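Local coordinates for protein deacetylase EF_0837 (Enterococcus faecalis, PDB 2ICS) that uses a binuclear zinc centre for hydrolysis and deacetylates acetyl-(R)-mandelate in vitro, though with very low efficiency, at residues Leu172-Gln177 with Leu202-Asp207; Phe231-Tyr236 with Glu262-Ala267. One frame throughout, in Å; residues are numbered along the deposited sequence.

Contact 1 (Leu172-Gln177 with Leu202-Asp207)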
loop_
_atom_site.group_PDB
_atom_site.type_symbol
_atom_site.label_atom_id
_atom_site.label_comp_id
_atom_site.label_asym_id
_atom_site.label_seq_id
_atom_site.Cartn_x
_atom_site.Cartn_y
_atom_site.Cartn_z
ATOM N N LEU A 172 -21.959 -4.728 7.264
ATOM C CA LEU A 172 -22.157 -5.485 6.037
ATOM C C LEU A 172 -20.797 -5.950 5.518
ATOM O O LEU A 172 -20.667 -7.061 5.003
ATOM C CB LEU A 172 -22.844 -4.619 4.973
ATOM C CG LEU A 172 -24.296 -4.187 5.207
ATOM C CD1 LEU A 172 -24.748 -3.317 4.045
ATOM C CD2 LEU A 172 -25.203 -5.410 5.335
ATOM N N ALA A 173 -19.786 -5.095 5.661
ATOM C CA ALA A 173 -18.439 -5.431 5.208
ATOM C C ALA A 173 -17.916 -6.629 6.003
ATOM O O ALA A 173 -17.353 -7.561 5.435
ATOM C CB ALA A 173 -17.510 -4.228 5.377
ATOM N N LYS A 174 -18.110 -6.606 7.317
ATOM C CA LYS A 174 -17.662 -7.714 8.151
ATOM C C LYS A 174 -18.414 -9.008 7.816
ATOM O O LYS A 174 -17.845 -10.097 7.867
ATOM C CB LYS A 174 -17.837 -7.363 9.631
ATOM C CG LYS A 174 -16.918 -6.237 10.106
ATOM C CD LYS A 174 -15.441 -6.632 10.009
ATOM C CE LYS A 174 -15.073 -7.692 11.040
ATOM N NZ LYS A 174 -13.673 -8.187 10.877
ATOM N N GLN A 175 -19.693 -8.885 7.469
ATOM C CA GLN A 175 -20.506 -10.045 7.114
ATOM C C GLN A 175 -19.973 -10.644 5.815
ATOM O O GLN A 175 -19.786 -11.856 5.706
ATOM C CB GLN A 175 -21.965 -9.629 6.927
ATOM C CG GLN A 175 -22.878 -10.726 6.404
ATOM C CD GLN A 175 -24.238 -10.193 5.990
ATOM O OE1 GLN A 175 -24.936 -9.559 6.785
ATOM N NE2 GLN A 175 -24.623 -10.445 4.740
ATOM N N ILE A 176 -19.740 -9.775 4.834
ATOM C CA ILE A 176 -19.209 -10.178 3.541
ATOM C C ILE A 176 -17.855 -10.860 3.722
ATOM O O ILE A 176 -17.511 -11.780 2.975
ATOM C CB ILE A 176 -19.028 -8.957 2.618
ATOM C CG1 ILE A 176 -20.392 -8.338 2.316
ATOM C CG2 ILE A 176 -18.308 -9.370 1.331
ATOM C CD1 ILE A 176 -20.318 -7.039 1.564
ATOM N N GLN A 177 -17.088 -10.401 4.709
ATOM C CA GLN A 177 -15.777 -10.977 4.992
ATOM C C GLN A 177 -15.986 -12.394 5.505
ATOM O O GLN A 177 -15.292 -13.330 5.099
ATOM C CB GLN A 177 -15.039 -10.144 6.049
ATOM C CG GLN A 177 -13.669 -10.703 6.444
ATOM C CD GLN A 177 -12.946 -9.837 7.473
ATOM O OE1 GLN A 177 -13.454 -9.598 8.571
ATOM N NE2 GLN A 177 -11.754 -9.366 7.119
ATOM N N LEU A 202 -15.556 -2.385 15.759
ATOM C CA LEU A 202 -15.992 -3.490 14.913
ATOM C C LEU A 202 -14.863 -4.192 14.161
ATOM O O LEU A 202 -15.033 -5.309 13.672
ATOM C CB LEU A 202 -17.051 -3.006 13.921
ATOM C CG LEU A 202 -18.477 -2.828 14.455
ATOM C CD1 LEU A 202 -18.517 -1.751 15.530
ATOM C CD2 LEU A 202 -19.397 -2.462 13.296
HETATM N N MSE A 203 -13.707 -3.548 14.071
HETATM C CA MSE A 203 -12.574 -4.144 13.368
HETATM C C MSE A 203 -11.808 -5.130 14.245
HETATM O O MSE A 203 -11.748 -4.982 15.465
HETATM C CB MSE A 203 -11.637 -3.046 12.859
HETATM C CG MSE A 203 -12.300 -2.121 11.848
HETATM SE SE MSE A 203 -11.124 -0.751 11.165
HETATM C CE MSE A 203 -11.315 0.524 12.567
ATOM N N GLU A 204 -11.220 -6.135 13.609
ATOM C CA GLU A 204 -10.470 -7.159 14.324
ATOM C C GLU A 204 -9.042 -7.262 13.801
ATOM O O GLU A 204 -8.701 -6.671 12.771
ATOM C CB GLU A 204 -11.161 -8.516 14.159
ATOM C CG GLU A 204 -12.625 -8.535 14.581
ATOM C CD GLU A 204 -13.315 -9.843 14.228
ATOM O OE1 GLU A 204 -13.404 -10.167 13.024
ATOM O OE2 GLU A 204 -13.768 -10.549 15.153
ATOM N N LYS A 205 -8.212 -8.018 14.516
ATOM C CA LYS A 205 -6.833 -8.223 14.103
ATOM C C LYS A 205 -6.860 -8.673 12.648
ATOM O O LYS A 205 -7.658 -9.535 12.278
ATOM C CB LYS A 205 -6.176 -9.309 14.955
ATOM C CG LYS A 205 -4.754 -9.638 14.525
ATOM C CD LYS A 205 -4.190 -10.815 15.309
ATOM C CE LYS A 205 -2.782 -11.156 14.841
ATOM N NZ LYS A 205 -2.214 -12.332 15.564
ATOM N N GLY A 206 -6.000 -8.083 11.821
ATOM C CA GLY A 206 -5.968 -8.457 10.420
ATOM C C GLY A 206 -6.683 -7.457 9.532
ATOM O O GLY A 206 -6.369 -7.342 8.346
ATOM N N ASP A 207 -7.662 -6.749 10.091
ATOM C CA ASP A 207 -8.386 -5.742 9.324
ATOM C C ASP A 207 -7.423 -4.577 9.164
ATOM O O ASP A 207 -6.734 -4.198 10.112
ATOM C CB ASP A 207 -9.654 -5.288 10.059
ATOM C CG ASP A 207 -10.736 -6.366 10.094
ATOM O OD1 ASP A 207 -10.816 -7.169 9.136
ATOM O OD2 ASP A 207 -11.518 -6.399 11.072
#
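Lys-174, on an outer helix of the TIM barrel, reaches with its ammonium group Glu-204 and Asp-207 in the loop that leads from helix 196-202 into barrel strand 208-210, and the three residues form a salt-bridge network. The lysine leaves the helix with CB directed at the loop. CG and CD pass Leu-202 O, the chain bending at chi2 and again at chi3, and CE comes to 3.6 Å from that oxygen. NZ then has three acceptors around it. It lies 2.8 Å from Asp-207 OD2, meeting the syn lone pair of that oxygen as the two side chains approach tip to tip. Glu-204 OE1, 2.9 Å from NZ, is approached on its anti side and somewhat out of the carboxylate plane. The third acceptor comes from the lysine's own helix: Gln-177 OE1 is 2.7 Å from NZ and takes the bond in its carbonyl plane.

Gln-177 has CG anti to the backbone N (chi1 178°) and an extended chain, and the amide and the Asp-207 carboxylate planes are 17° apart, nearly coplanar. NE2 donates to Asp-207 OD1 over 3.1 Å and also to Ile-183 O, a second bond that would help fix the orientation of the amide. With OE1 on the ammonium and NE2 on the carboxylate, the glutamine bridges both partners of the salt bridge. Two carboxylates beside NZ would be expected to favour its protonated form.

The loop is braced from within by a type II turn from Glu-204 to Asp-207, whose last residue pairs with Val-241 of the neighbouring strand. Asp-207 OD2 is shared: besides the bond from NZ it accepts one from Glu-204 N at 2.6 Å, nearly straight at 174°.

Contact 2 (Phe231-Tyr236 with Glu262-Ala267)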
loop_
_atom_site.group_PDB
_atom_site.type_symbol
_atom_site.label_atom_id
_atom_site.label_comp_id
_atom_site.label_asym_id
_atom_site.label_seq_id
_atom_site.Cartn_x
_atom_site.Cartn_y
_atom_site.Cartn_z
ATOM N N PHE A 231 -8.827 4.408 22.751
ATOM C CA PHE A 231 -9.440 3.352 21.964
ATOM C C PHE A 231 -8.661 3.089 20.684
ATOM O O PHE A 231 -8.749 2.001 20.113
ATOM C CB PHE A 231 -10.916 3.678 21.675
ATOM C CG PHE A 231 -11.130 4.943 20.891
ATOM C CD1 PHE A 231 -10.978 4.957 19.507
ATOM C CD2 PHE A 231 -11.519 6.114 21.533
ATOM C CE1 PHE A 231 -11.212 6.113 18.776
ATOM C CE2 PHE A 231 -11.757 7.281 20.813
ATOM C CZ PHE A 231 -11.604 7.280 19.428
ATOM N N ALA A 232 -7.891 4.077 20.237
ATOM C CA ALA A 232 -7.070 3.909 19.039
ATOM C C ALA A 232 -5.917 2.976 19.423
ATOM O O ALA A 232 -5.538 2.090 18.663
ATOM C CB ALA A 232 -6.534 5.258 18.564
ATOM N N TRP A 233 -5.366 3.181 20.616
ATOM C CA TRP A 233 -4.287 2.332 21.109
ATOM C C TRP A 233 -4.818 0.915 21.293
ATOM O O TRP A 233 -4.127 -0.065 21.016
ATOM C CB TRP A 233 -3.760 2.849 22.447
ATOM C CG TRP A 233 -2.486 3.611 22.324
ATOM C CD1 TRP A 233 -2.320 4.961 22.435
ATOM C CD2 TRP A 233 -1.198 3.068 22.022
ATOM N NE1 TRP A 233 -1.001 5.294 22.216
ATOM C CE2 TRP A 233 -0.292 4.149 21.960
ATOM C CE3 TRP A 233 -0.722 1.769 21.794
ATOM C CZ2 TRP A 233 1.070 3.972 21.676
ATOM C CZ3 TRP A 233 0.637 1.593 21.511
ATOM C CH2 TRP A 233 1.512 2.690 21.454
ATOM N N GLN A 234 -6.054 0.814 21.764
ATOM C CA GLN A 234 -6.675 -0.481 21.984
ATOM C C GLN A 234 -6.778 -1.267 20.684
ATOM O O GLN A 234 -6.398 -2.432 20.627
ATOM C CB GLN A 234 -8.060 -0.293 22.607
ATOM C CG GLN A 234 -8.006 0.127 24.068
ATOM C CD GLN A 234 -9.331 0.662 24.579
ATOM O OE1 GLN A 234 -10.395 0.145 24.236
ATOM N NE2 GLN A 234 -9.271 1.694 25.415
ATOM N N ALA A 235 -7.290 -0.626 19.637
ATOM C CA ALA A 235 -7.423 -1.280 18.343
ATOM C C ALA A 235 -6.033 -1.675 17.855
ATOM O O ALA A 235 -5.825 -2.773 17.340
ATOM C CB ALA A 235 -8.088 -0.332 17.345
ATOM N N TYR A 236 -5.081 -0.764 18.018
ATOM C CA TYR A 236 -3.697 -0.998 17.619
ATOM C C TYR A 236 -3.148 -2.204 18.381
ATOM O O TYR A 236 -2.608 -3.142 17.795
ATOM C CB TYR A 236 -2.861 0.238 17.945
ATOM C CG TYR A 236 -1.392 0.145 17.574
ATOM C CD1 TYR A 236 -0.972 0.320 16.258
ATOM C CD2 TYR A 236 -0.416 -0.073 18.554
ATOM C CE1 TYR A 236 0.381 0.289 15.922
ATOM C CE2 TYR A 236 0.942 -0.105 18.229
ATOM C CZ TYR A 236 1.332 0.082 16.908
ATOM O OH TYR A 236 2.666 0.096 16.575
ATOM N N GLU A 262 4.883 8.209 21.281
ATOM C CA GLU A 262 4.158 7.331 22.196
ATOM C C GLU A 262 4.510 5.876 21.910
ATOM O O GLU A 262 4.005 4.966 22.562
ATOM C CB GLU A 262 2.635 7.540 22.077
ATOM C CG GLU A 262 2.141 8.820 22.746
ATOM C CD GLU A 262 0.630 9.001 22.685
ATOM O OE1 GLU A 262 -0.107 8.011 22.879
ATOM O OE2 GLU A 262 0.179 10.144 22.459
ATOM N N GLY A 263 5.377 5.660 20.928
ATOM C CA GLY A 263 5.792 4.309 20.598
ATOM C C GLY A 263 4.921 3.603 19.579
ATOM O O GLY A 263 4.972 2.380 19.454
HETATM N N MSE A 264 4.127 4.370 18.840
HETATM C CA MSE A 264 3.239 3.800 17.832
HETATM C C MSE A 264 3.760 4.055 16.416
HETATM O O MSE A 264 4.098 5.185 16.070
HETATM C CB MSE A 264 1.839 4.402 17.984
HETATM C CG MSE A 264 0.818 3.905 16.971
HETATM SE SE MSE A 264 -0.855 4.883 17.104
HETATM C CE MSE A 264 -1.748 3.802 18.450
ATOM N N LYS A 265 3.818 2.999 15.606
ATOM C CA LYS A 265 4.287 3.091 14.222
ATOM C C LYS A 265 3.291 2.416 13.282
ATOM O O LYS A 265 2.613 1.459 13.668
ATOM C CB LYS A 265 5.648 2.398 14.060
ATOM C CG LYS A 265 6.770 3.001 14.884
ATOM C CD LYS A 265 8.085 2.246 14.682
ATOM C CE LYS A 265 9.196 2.872 15.523
ATOM N NZ LYS A 265 10.508 2.186 15.372
ATOM N N ALA A 266 3.206 2.909 12.048
ATOM C CA ALA A 266 2.304 2.309 11.077
ATOM C C ALA A 266 2.879 0.949 10.678
ATOM O O ALA A 266 4.097 0.772 10.612
ATOM C CB ALA A 266 2.169 3.208 9.849
ATOM N N ALA A 267 2.002 -0.009 10.419
ATOM C CA ALA A 267 2.428 -1.346 10.027
ATOM C C ALA A 267 2.867 -1.353 8.569
ATOM O O ALA A 267 3.785 -2.084 8.184
ATOM C CB ALA A 267 1.287 -2.337 10.232
#
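Helix 230-237 on the outside of the barrel packs against the loop that follows helix 253-261, and the selenomethionine Met-264 of that loop fills the corner between the steeply inclined rings of Trp-233 and Tyr-236. The loop begins with a Schellman motif, in which Gly-263 leaves the helix with positive phi; its carbonyl carbon is 4.0 Å from Trp-233 CH2, at the edge of the indole.

Met-264 has CG anti to its backbone N (chi1 179°), and its chain runs past both aromatic side chains in the opposite direction to theirs before bending at chi3. CE ends over the indole face, 3.8 Å from the centroid of the five-membered ring, in a CH-pi contact close to the ring normal. Met-264 CE also lies 3.8 Å from Tyr-236 CB. Nearer the backbone, CG lies over the tyrosine ring, displaced toward its rim, and makes a second CH-pi contact. The selenium is farther from both, 4.8 Å from the Tyr-236 centroid, and adds Met-aromatic contacts to the two rings.

Polar bonds hold the ring edges. Trp-233 NE1 donates to Glu-262 OE1 over 2.9 Å at an angle of 161°, with the oxygen near the indole plane. Glu-262 OE2 accepts from the backbone N of Ile-228, so the carboxylate ties the indole to strand 227-228. Tyr-236 OH donates to Lys-265 O at 3.2 Å, on a lone pair in the carbonyl plane. The ring of Tyr-236 also meets Phe-242 edge-to-face, while Lys-265 NZ turns to a salt bridge with Glu-302.

Selenium in the place of sulfur, close to two aromatic rings, makes this a Met-aromatic motif, joined here by the CH-pi contacts of CG and CE.

Overall arrangement
Both contacts join an outer helix to a loop that follows the next helix along the chain, and both are only partly buried on the periphery of the barrel. Their centres lie 18 Å apart and their nearest atoms about 6 Å, without touching. Helix 196-202 connects them: contact 1 uses the loop after it, while Phe-231 and Ala-235 of the contact 2 helix pack on Leu-200. Contact 1 is charged and buries 188 Å²; its Asp-207 adjoins a barrel strand, about 12 Å from the zinc ligand His-188 between side chains. Contact 2, away from the annotated sites, buries 349 Å² and is chiefly aromatic and apolar, with hydrogen bonds at its ring edges.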